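Local coordinates for putative endo-1,4-beta-xylanase (Bacteroides thetaiotaomicron VPI-5482, PDB 5MSX), which probably hydrolyses O-glycosidic bonds, as a family 43 glycoside hydrolase linked to arabinofuranosidase activity on plant pectin, at residues Ile203-Lys208 and Asn291-Asn296; Cys262-Glu267 and Gly312-Val317; Lys127-Lys132 and Asp180-Asp185. All coordinates share one frame; numbering follows the deposited sequence.

Contact 1 (Ile203-Lys208 and Asn291-Asn296); sequences IFFKRK and NQLKFN. With EDO (1,2-ethanediol), chain B.
A cation-pi stack between two blades of the five-bladed beta-propeller typical of family 43 glycoside hydrolases joins R207, at the end of strand 203-207, to F295, on the segment that continues from strand 287-293. The guanidinium of R207 lies flat over one face of the F295 ring, the planes 8° apart and the two centres separated by 4.1 Å. It sits off-centre: R207 CZ stands 31° from the ring normal, above the CG-CD1 side, while R207 CD fills the other part of that face as a CH-pi donor, 3.7 Å from the F295 centroid. With CG anti to the backbone N (chi1 173°) and the chain extended as far as NE, R207 runs alongside the phenyl group in the opposite direction. Its NH1 donates to a water at 2.8 Å, which in turn donates to the carbonyl O of N296, 2.9 Å away; NH2 makes a salt bridge with D270. F205 approaches the edge of the F295 ring, F205 CE2 being 3.8 Å from F295 CZ, and F205 CZ lies 4.3 Å from L293 CD2. Without the phenyl ring, with an alanine here in place of F295, the R207 guanidinium is likely to lose the face it lies on and F205 the edge it packs against. No direct hydrogen bond joins the segments. Y212 of strand 210-217 stacks on F205 and also meets F295, I301 packs against F295, and V263 of strand 261-264 lies against F205, while Y272 of strand 272-278 touches both R207 and L293.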
loop_
_atom_site.group_PDB
_atom_site.type_symbol
_atom_site.label_atom_id
_atom_site.label_comp_id
_atom_site.label_asym_id
_atom_site.label_seq_id
_atom_site.Cartn_x
_atom_site.Cartn_y
_atom_site.Cartn_z
ATOM N N ILE C 203 13.963 14.247 -14.702
ATOM C CA ILE C 203 12.539 14.425 -14.865
ATOM C C ILE C 203 12.105 13.252 -15.686
ATOM O O ILE C 203 12.761 12.945 -16.663
ATOM C CB ILE C 203 12.215 15.744 -15.642
ATOM C CG1 ILE C 203 12.647 16.964 -14.800
ATOM C CG2 ILE C 203 10.742 15.802 -16.103
ATOM C CD1 ILE C 203 12.613 18.290 -15.596
ATOM N N PHE C 204 11.025 12.589 -15.281
ATOM C CA PHE C 204 10.484 11.450 -16.027
ATOM C C PHE C 204 8.972 11.559 -16.105
ATOM O O PHE C 204 8.289 11.857 -15.097
ATOM C CB PHE C 204 10.871 10.119 -15.371
ATOM C CG PHE C 204 10.494 8.924 -16.188
ATOM C CD1 PHE C 204 9.227 8.360 -16.072
ATOM C CD2 PHE C 204 11.396 8.368 -17.093
ATOM C CE1 PHE C 204 8.864 7.262 -16.835
ATOM C CE2 PHE C 204 11.040 7.285 -17.864
ATOM C CZ PHE C 204 9.763 6.718 -17.729
ATOM N N PHE C 205 8.449 11.315 -17.303
ATOM C CA PHE C 205 7.010 11.246 -17.517
ATOM C C PHE C 205 6.658 10.408 -18.752
ATOM O O PHE C 205 7.505 10.140 -19.632
ATOM C CB PHE C 205 6.378 12.632 -17.599
ATOM C CG PHE C 205 6.819 13.422 -18.784
ATOM C CD1 PHE C 205 7.981 14.186 -18.725
ATOM C CD2 PHE C 205 6.090 13.404 -19.975
ATOM C CE1 PHE C 205 8.396 14.917 -19.844
ATOM C CE2 PHE C 205 6.540 14.111 -21.093
ATOM C CZ PHE C 205 7.689 14.850 -21.022
ATOM N N LYS C 206 5.387 10.015 -18.800
ATOM C CA LYS C 206 4.846 9.203 -19.866
ATOM C C LYS C 206 3.748 10.006 -20.571
ATOM O O LYS C 206 2.858 10.509 -19.912
ATOM C CB LYS C 206 4.241 7.924 -19.303
ATOM C CG LYS C 206 3.774 6.932 -20.366
ATOM C CD LYS C 206 3.097 5.724 -19.730
ATOM C CE LYS C 206 3.023 4.535 -20.686
ATOM N NZ LYS C 206 2.472 3.412 -19.895
ATOM N N ARG C 207 3.796 10.088 -21.899
ATOM C CA ARG C 207 2.740 10.737 -22.668
ATOM C C ARG C 207 2.417 9.942 -23.937
ATOM O O ARG C 207 3.315 9.692 -24.751
ATOM C CB ARG C 207 3.153 12.159 -23.042
ATOM C CG ARG C 207 2.181 12.875 -23.993
ATOM C CD ARG C 207 2.645 14.283 -24.269
ATOM N NE ARG C 207 1.773 15.052 -25.167
ATOM C CZ ARG C 207 1.781 14.957 -26.501
ATOM N NH1 ARG C 207 2.553 14.081 -27.154
ATOM N NH2 ARG C 207 0.984 15.748 -27.199
ATOM N N LYS C 208 1.143 9.560 -24.095
ATOM C CA LYS C 208 0.668 8.819 -25.286
ATOM C C LYS C 208 1.534 7.613 -25.608
ATOM O O LYS C 208 1.995 7.453 -26.723
ATOM C CB LYS C 208 0.586 9.763 -26.495
ATOM C CG LYS C 208 -0.426 10.869 -26.273
ATOM C CD LYS C 208 -0.508 11.847 -27.421
ATOM C CE LYS C 208 -1.562 12.898 -27.099
ATOM N NZ LYS C 208 -1.998 13.671 -28.296
ATOM N N ASN C 291 7.567 27.879 -18.663
ATOM C CA ASN C 291 7.141 28.077 -20.061
ATOM C C ASN C 291 6.429 26.846 -20.539
ATOM O O ASN C 291 6.561 25.757 -19.955
ATOM C CB ASN C 291 8.337 28.307 -20.983
ATOM C CG ASN C 291 8.915 29.677 -20.838
ATOM O OD1 ASN C 291 8.245 30.695 -21.138
ATOM N ND2 ASN C 291 10.130 29.735 -20.345
ATOM N N GLN C 292 5.734 27.000 -21.651
ATOM C CA GLN C 292 5.088 25.854 -22.327
ATOM C C GLN C 292 6.086 24.835 -22.872
ATOM O O GLN C 292 7.178 25.200 -23.300
ATOM C CB GLN C 292 4.238 26.334 -23.511
ATOM C CG GLN C 292 3.057 27.195 -23.105
ATOM C CD GLN C 292 2.360 27.786 -24.328
ATOM O OE1 GLN C 292 2.975 28.432 -25.168
ATOM N NE2 GLN C 292 1.085 27.560 -24.420
ATOM N N LEU C 293 5.678 23.568 -22.841
ATOM C CA LEU C 293 6.417 22.471 -23.415
ATOM C C LEU C 293 5.506 21.846 -24.485
ATOM O O LEU C 293 4.354 21.480 -24.215
ATOM C CB LEU C 293 6.797 21.446 -22.341
ATOM C CG LEU C 293 7.631 20.273 -22.904
ATOM C CD1 LEU C 293 9.087 20.502 -22.604
ATOM C CD2 LEU C 293 7.203 18.963 -22.333
ATOM N N LYS C 294 6.052 21.732 -25.694
ATOM C CA LYS C 294 5.308 21.242 -26.857
ATOM C C LYS C 294 6.038 20.073 -27.497
ATOM O O LYS C 294 7.259 19.882 -27.327
ATOM C CB LYS C 294 5.103 22.352 -27.891
ATOM C CG LYS C 294 4.222 23.481 -27.376
ATOM C CD LYS C 294 3.904 24.482 -28.471
ATOM C CE LYS C 294 3.144 25.671 -27.911
ATOM N NZ LYS C 294 2.383 26.356 -28.991
ATOM N N PHE C 295 5.253 19.289 -28.227
ATOM C CA PHE C 295 5.721 18.082 -28.876
ATOM C C PHE C 295 5.418 18.178 -30.373
ATOM O O PHE C 295 4.407 18.768 -30.783
ATOM C CB PHE C 295 5.019 16.837 -28.296
ATOM C CG PHE C 295 5.209 16.661 -26.814
ATOM C CD1 PHE C 295 4.382 17.314 -25.915
ATOM C CD2 PHE C 295 6.206 15.835 -26.318
ATOM C CE1 PHE C 295 4.567 17.180 -24.540
ATOM C CE2 PHE C 295 6.392 15.672 -24.953
ATOM C CZ PHE C 295 5.578 16.357 -24.056
ATOM N N ASN C 296 6.287 17.574 -31.169
ATOM C CA ASN C 296 6.010 17.322 -32.577
ATOM C C ASN C 296 5.168 16.069 -32.680
ATOM O O ASN C 296 5.007 15.315 -31.685
ATOM C CB ASN C 296 7.288 17.133 -33.324
ATOM C CG ASN C 296 8.184 18.338 -33.252
ATOM O OD1 ASN C 296 7.774 19.449 -33.602
ATOM N ND2 ASN C 296 9.434 18.127 -32.837
HETATM C C1 EDO B . 7.959 24.151 -26.947
HETATM O O1 EDO B . 8.742 23.273 -26.105
HETATM C C2 EDO B . 8.253 25.641 -26.908
HETATM O O2 EDO B . 8.140 26.199 -25.561
HETATM O O HOH W 1 2.840 14.743 -29.910
#

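Contact 2 (Cys262-Glu267 and Gly312-Val317); sequences CVFHPE and GALKKV. With EDO (1,2-ethanediol), chain V; EDO (1,2-ethanediol), chain D.
The ring of F264 meets L314 at its edge, where F264 CE2 is 4.1 Å from L314 CD1, and it also meets the rings of Y273 and F73, at inclined angles of about 25° and 35°. The phenyl group and the leucine come from opposite directions. F264 reaches this position because its CG lies between the backbone N and the carbonyl carbon (chi1 73°). The same methyl touches the pyrrolidine ring of P266, L314 CD1 lying 4.3 Å from P266 CG, and thus bridges the last residue of strand 261-264 and the proline two places on. This strand is an edge strand of a three-stranded antiparallel sheet, one blade of the family 43 beta-propeller, and residues 312-317 belong to the long loop that follows strand 287-293 of that blade. I39 of strand 37-42 packs on F264, and F46 of strand 45-52 on L314, so the loop is laid across two sheets. Two ethanediols, probably from the crystallisation liquor, bind here: O1 of one donates to L314 O at 3.0 Å and also sits against P266 CG; the other accepts from H265 N through its O1 at 3.1 Å and donates through O2 to H265 O.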
loop_
_atom_site.group_PDB
_atom_site.type_symbol
_atom_site.label_atom_id
_atom_site.label_comp_id
_atom_site.label_asym_id
_atom_site.label_seq_id
_atom_site.Cartn_x
_atom_site.Cartn_y
_atom_site.Cartn_z
ATOM N N CYS C 262 11.108 20.772 -13.380
ATOM C CA CYS C 262 10.176 19.654 -13.553
ATOM C C CYS C 262 9.359 19.867 -14.813
ATOM O O CYS C 262 9.453 20.930 -15.459
ATOM C CB CYS C 262 9.244 19.516 -12.361
ATOM S SG CYS C 262 8.141 20.940 -12.192
ATOM N N VAL C 263 8.580 18.844 -15.141
ATOM C CA VAL C 263 7.500 18.882 -16.124
ATOM C C VAL C 263 6.178 18.550 -15.439
ATOM O O VAL C 263 6.101 17.683 -14.574
ATOM C CB VAL C 263 7.763 17.940 -17.344
ATOM C CG1 VAL C 263 6.539 17.810 -18.263
ATOM C CG2 VAL C 263 8.949 18.470 -18.146
ATOM N N PHE C 264 5.131 19.273 -15.819
ATOM C CA PHE C 264 3.802 19.001 -15.322
ATOM C C PHE C 264 2.725 19.376 -16.358
ATOM O O PHE C 264 2.970 20.148 -17.279
ATOM C CB PHE C 264 3.552 19.723 -13.976
ATOM C CG PHE C 264 3.370 21.197 -14.112
ATOM C CD1 PHE C 264 4.458 22.035 -14.158
ATOM C CD2 PHE C 264 2.088 21.741 -14.238
ATOM C CE1 PHE C 264 4.288 23.417 -14.306
ATOM C CE2 PHE C 264 1.893 23.107 -14.406
ATOM C CZ PHE C 264 2.994 23.949 -14.438
ATOM N N HIS C 265 1.540 18.807 -16.167
ATOM C CA HIS C 265 0.364 19.177 -16.906
ATOM C C HIS C 265 -0.804 19.235 -15.930
ATOM O O HIS C 265 -0.934 18.354 -15.108
ATOM C CB HIS C 265 0.105 18.193 -18.066
ATOM C CG HIS C 265 -0.306 16.817 -17.652
ATOM N ND1 HIS C 265 -1.628 16.435 -17.553
ATOM C CD2 HIS C 265 0.420 15.702 -17.406
ATOM C CE1 HIS C 265 -1.700 15.158 -17.220
ATOM N NE2 HIS C 265 -0.471 14.689 -17.127
ATOM N N PRO C 266 -1.629 20.290 -16.004
ATOM C CA PRO C 266 -2.855 20.320 -15.193
ATOM C C PRO C 266 -3.731 19.095 -15.478
ATOM O O PRO C 266 -3.863 18.695 -16.627
ATOM C CB PRO C 266 -3.562 21.598 -15.654
ATOM C CG PRO C 266 -2.461 22.468 -16.163
ATOM C CD PRO C 266 -1.425 21.544 -16.742
ATOM N N GLU C 267 -4.293 18.510 -14.430
ATOM C CA GLU C 267 -5.115 17.303 -14.553
ATOM C C GLU C 267 -6.206 17.441 -15.637
ATOM O O GLU C 267 -6.812 18.492 -15.793
ATOM C CB GLU C 267 -5.730 16.943 -13.179
ATOM C CG GLU C 267 -6.518 15.634 -13.103
ATOM C CD GLU C 267 -5.699 14.366 -13.349
ATOM O OE1 GLU C 267 -4.545 14.420 -13.839
ATOM O OE2 GLU C 267 -6.235 13.276 -13.062
ATOM N N GLY C 312 0.934 32.931 -17.124
ATOM C CA GLY C 312 -0.346 33.488 -16.637
ATOM C C GLY C 312 -1.117 32.478 -15.819
ATOM O O GLY C 312 -0.529 31.523 -15.245
ATOM N N ALA C 313 -2.429 32.670 -15.777
ATOM C CA ALA C 313 -3.309 31.821 -14.992
ATOM C C ALA C 313 -3.642 30.532 -15.748
ATOM O O ALA C 313 -3.989 30.571 -16.920
ATOM C CB ALA C 313 -4.603 32.576 -14.624
ATOM N N LEU C 314 -3.544 29.395 -15.062
ATOM C CA LEU C 314 -3.877 28.098 -15.621
ATOM C C LEU C 314 -5.233 27.602 -15.134
ATOM O O LEU C 314 -5.653 26.508 -15.503
ATOM C CB LEU C 314 -2.782 27.086 -15.279
ATOM C CG LEU C 314 -1.370 27.436 -15.796
ATOM C CD1 LEU C 314 -0.430 26.258 -15.585
ATOM C CD2 LEU C 314 -1.426 27.838 -17.267
ATOM N N LYS C 315 -5.915 28.402 -14.319
ATOM C CA LYS C 315 -7.286 28.139 -13.909
ATOM C C LYS C 315 -8.006 29.472 -13.693
ATOM O O LYS C 315 -7.417 30.400 -13.127
ATOM C CB LYS C 315 -7.306 27.386 -12.591
ATOM C CG LYS C 315 -7.041 25.907 -12.672
ATOM C CD LYS C 315 -7.002 25.352 -11.255
ATOM C CE LYS C 315 -6.650 23.881 -11.206
ATOM N NZ LYS C 315 -7.666 23.072 -11.914
ATOM N N LYS C 316 -9.267 29.544 -14.121
ATOM C CA LYS C 316 -10.133 30.690 -13.856
ATOM C C LYS C 316 -10.643 30.574 -12.435
ATOM O O LYS C 316 -11.398 29.655 -12.151
ATOM C CB LYS C 316 -11.319 30.691 -14.817
ATOM N N VAL C 317 -10.205 31.459 -11.533
ATOM C CA VAL C 317 -10.804 31.590 -10.183
ATOM C C VAL C 317 -11.145 33.049 -9.897
ATOM O O VAL C 317 -10.582 33.962 -10.495
ATOM C CB VAL C 317 -9.925 31.039 -9.028
ATOM C CG1 VAL C 317 -9.524 29.601 -9.294
ATOM C CG2 VAL C 317 -8.703 31.906 -8.779
HETATM C C1 EDO V . 1.887 16.205 -12.685
HETATM O O1 EDO V . 1.752 16.579 -14.070
HETATM C C2 EDO V . 0.654 16.580 -11.892
HETATM O O2 EDO V . 0.139 17.856 -12.293
HETATM C C1 EDO D . -5.367 25.352 -18.551
HETATM O O1 EDO D . -4.784 24.466 -17.571
HETATM C C2 EDO D . -4.284 25.809 -19.526
HETATM O O2 EDO D . -3.261 24.791 -19.622
#

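Contact 3 (Lys127-Lys132 and Asp180-Asp185); sequences KLARGK and DMITVD. With EDO (1,2-ethanediol), chain Q.
I182 is gripped at both its side chain and its carbonyl by A129 and R130. Its CG1 occupies the position between the backbone N and the carbonyl carbon (chi1 66°), which sends the two branches to different partners: I182 CG2 rests 3.6 Å from A129 CB, whereas I182 CD1 lies 3.4 Å from R130 CG. The arginine slides past the isoleucine in the opposite direction and bends at chi3 (-109°), turning its guanidinium back to the I182 backbone. There R130 NH2 donates to I182 O at 2.8 Å, nearly in line with the carbonyl bond and close to the guanidinium plane; NE adds a weak bond to the same oxygen. The NH1 group is held by T143 O. Both segments lie at the margins of propeller blades: the first starts as strand 127-128 and runs on into a loop, while the second is a turn after strand 173-177 that ends in a weakly bonded strand at about 184-185. D180 shapes this turn as an Asx turn: its OD1 accepts from I182 N at 3.1 Å, met from above the carboxylate plane, while OD2 takes the hydroxyl OG1 of T183 at 2.6 Å on its syn side. P116 and Y105, in the sheet that holds strand 127-128, pack on I182. G268 and D270 of the third subunit lie on R130 and I182, and K208 NZ of that subunit is hydrogen-bonded to A129 O.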
loop_
_atom_site.group_PDB
_atom_site.type_symbol
_atom_site.label_atom_id
_atom_site.label_comp_id
_atom_site.label_asym_id
_atom_site.label_seq_id
_atom_site.Cartn_x
_atom_site.Cartn_y
_atom_site.Cartn_z
ATOM N N LYS C 127 6.616 12.836 7.842
ATOM C CA LYS C 127 7.578 12.209 8.749
ATOM C C LYS C 127 8.413 11.242 7.979
ATOM O O LYS C 127 7.958 10.715 6.968
ATOM C CB LYS C 127 6.867 11.393 9.838
ATOM C CG LYS C 127 6.048 12.175 10.828
ATOM C CD LYS C 127 5.526 11.239 11.914
ATOM C CE LYS C 127 4.125 11.636 12.347
ATOM N NZ LYS C 127 4.064 13.038 12.866
ATOM N N LEU C 128 9.611 10.945 8.455
ATOM C CA LEU C 128 10.370 9.843 7.857
ATOM C C LEU C 128 9.497 8.573 7.867
ATOM O O LEU C 128 8.778 8.314 8.834
ATOM C CB LEU C 128 11.679 9.600 8.581
ATOM C CG LEU C 128 12.804 10.599 8.320
ATOM C CD1 LEU C 128 14.053 10.181 9.067
ATOM C CD2 LEU C 128 13.097 10.688 6.830
ATOM N N ALA C 129 9.521 7.846 6.753
ATOM C CA ALA C 129 8.663 6.681 6.545
ATOM C C ALA C 129 9.236 5.421 7.188
ATOM O O ALA C 129 8.485 4.508 7.512
ATOM C CB ALA C 129 8.440 6.459 5.065
ATOM N N ARG C 130 10.562 5.391 7.326
ATOM C CA ARG C 130 11.312 4.348 8.006
ATOM C C ARG C 130 12.066 4.946 9.182
ATOM O O ARG C 130 12.494 6.098 9.113
ATOM C CB ARG C 130 12.370 3.755 7.074
ATOM C CG ARG C 130 11.799 2.839 6.037
ATOM C CD ARG C 130 12.795 1.797 5.565
ATOM N NE ARG C 130 13.224 2.087 4.211
ATOM C CZ ARG C 130 14.304 2.774 3.872
ATOM N NH1 ARG C 130 15.134 3.267 4.791
ATOM N NH2 ARG C 130 14.556 2.962 2.582
ATOM N N GLY C 131 12.234 4.155 10.250
ATOM C CA GLY C 131 13.126 4.508 11.368
ATOM C C GLY C 131 12.517 5.581 12.234
ATOM O O GLY C 131 11.341 5.921 12.068
ATOM N N LYS C 132 13.311 6.123 13.162
ATOM C CA LYS C 132 12.858 7.232 14.005
ATOM C C LYS C 132 12.804 8.526 13.181
ATOM O O LYS C 132 13.705 8.788 12.362
ATOM C CB LYS C 132 13.780 7.403 15.214
ATOM N N ASP C 180 5.288 -0.791 -0.877
ATOM C CA ASP C 180 5.435 0.039 0.322
ATOM C C ASP C 180 6.012 1.470 0.018
ATOM O O ASP C 180 6.019 2.320 0.905
ATOM C CB ASP C 180 6.275 -0.682 1.411
ATOM C CG ASP C 180 7.741 -0.919 1.002
ATOM O OD1 ASP C 180 8.208 -0.389 -0.021
ATOM O OD2 ASP C 180 8.438 -1.665 1.708
ATOM N N MET C 181 6.537 1.689 -1.196
ATOM C CA MET C 181 7.037 3.007 -1.662
ATOM C C MET C 181 8.283 3.540 -0.917
ATOM O O MET C 181 8.624 4.734 -1.025
ATOM C CB MET C 181 5.900 4.044 -1.633
ATOM C CG MET C 181 4.727 3.677 -2.539
ATOM S SD MET C 181 5.176 3.643 -4.294
ATOM C CE MET C 181 5.291 5.425 -4.531
ATOM N N ILE C 182 8.943 2.668 -0.141
ATOM C CA ILE C 182 10.119 3.054 0.610
ATOM C C ILE C 182 11.326 2.133 0.433
ATOM O O ILE C 182 12.404 2.450 0.895
ATOM C CB ILE C 182 9.767 3.256 2.092
ATOM C CG1 ILE C 182 9.342 1.962 2.767
ATOM C CG2 ILE C 182 8.630 4.259 2.224
ATOM C CD1 ILE C 182 9.010 2.177 4.230
ATOM N N THR C 183 11.158 1.023 -0.262
ATOM C CA THR C 183 12.186 0.018 -0.383
ATOM C C THR C 183 12.564 0.023 -1.842
ATOM O O THR C 183 11.725 -0.265 -2.695
ATOM C CB THR C 183 11.624 -1.374 -0.020
ATOM O OG1 THR C 183 11.028 -1.338 1.289
ATOM C CG2 THR C 183 12.711 -2.427 -0.072
ATOM N N VAL C 184 13.823 0.314 -2.118
ATOM C CA VAL C 184 14.327 0.323 -3.449
ATOM C C VAL C 184 14.737 -1.081 -3.816
ATOM O O VAL C 184 15.278 -1.775 -2.995
ATOM C CB VAL C 184 15.522 1.273 -3.589
ATOM C CG1 VAL C 184 16.014 1.267 -5.030
ATOM C CG2 VAL C 184 15.107 2.678 -3.166
ATOM N N ASP C 185 14.489 -1.486 -5.058
ATOM C CA ASP C 185 14.876 -2.823 -5.522
ATOM C C ASP C 185 16.390 -2.928 -5.684
ATOM O O ASP C 185 17.077 -1.943 -6.046
ATOM C CB ASP C 185 14.211 -3.128 -6.864
ATOM C CG ASP C 185 14.359 -4.574 -7.290
ATOM O OD1 ASP C 185 13.905 -5.486 -6.555
ATOM O OD2 ASP C 185 14.911 -4.795 -8.380
HETATM C C1 EDO Q . 11.920 0.658 10.402
HETATM O O1 EDO Q . 10.764 1.509 10.330
HETATM C C2 EDO Q . 12.213 0.314 11.861
HETATM O O2 EDO Q . 12.534 1.467 12.658
#

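In the fold
Contacts 1 and 2 lie side by side, their centres 14 Å apart, and share the sheet of strands 261-264, 272-278 and 287-293; I203 and F205 of contact 1 pack directly on C262 and V263 of contact 2. Contact 3 stands apart, its centre about 30 Å from that of contact 1 and about 31 Å from that of contact 2, on different blades, and closes earlier along the chain. Contact 2 is buried and purely apolar across its segments. Contact 1, partly buried, sets a charged guanidinium on an aromatic ring. Contact 3 alone has direct hydrogen bonds between its segments; although farthest from the chain's centre, its touching residues are buried, and another subunit packs against them.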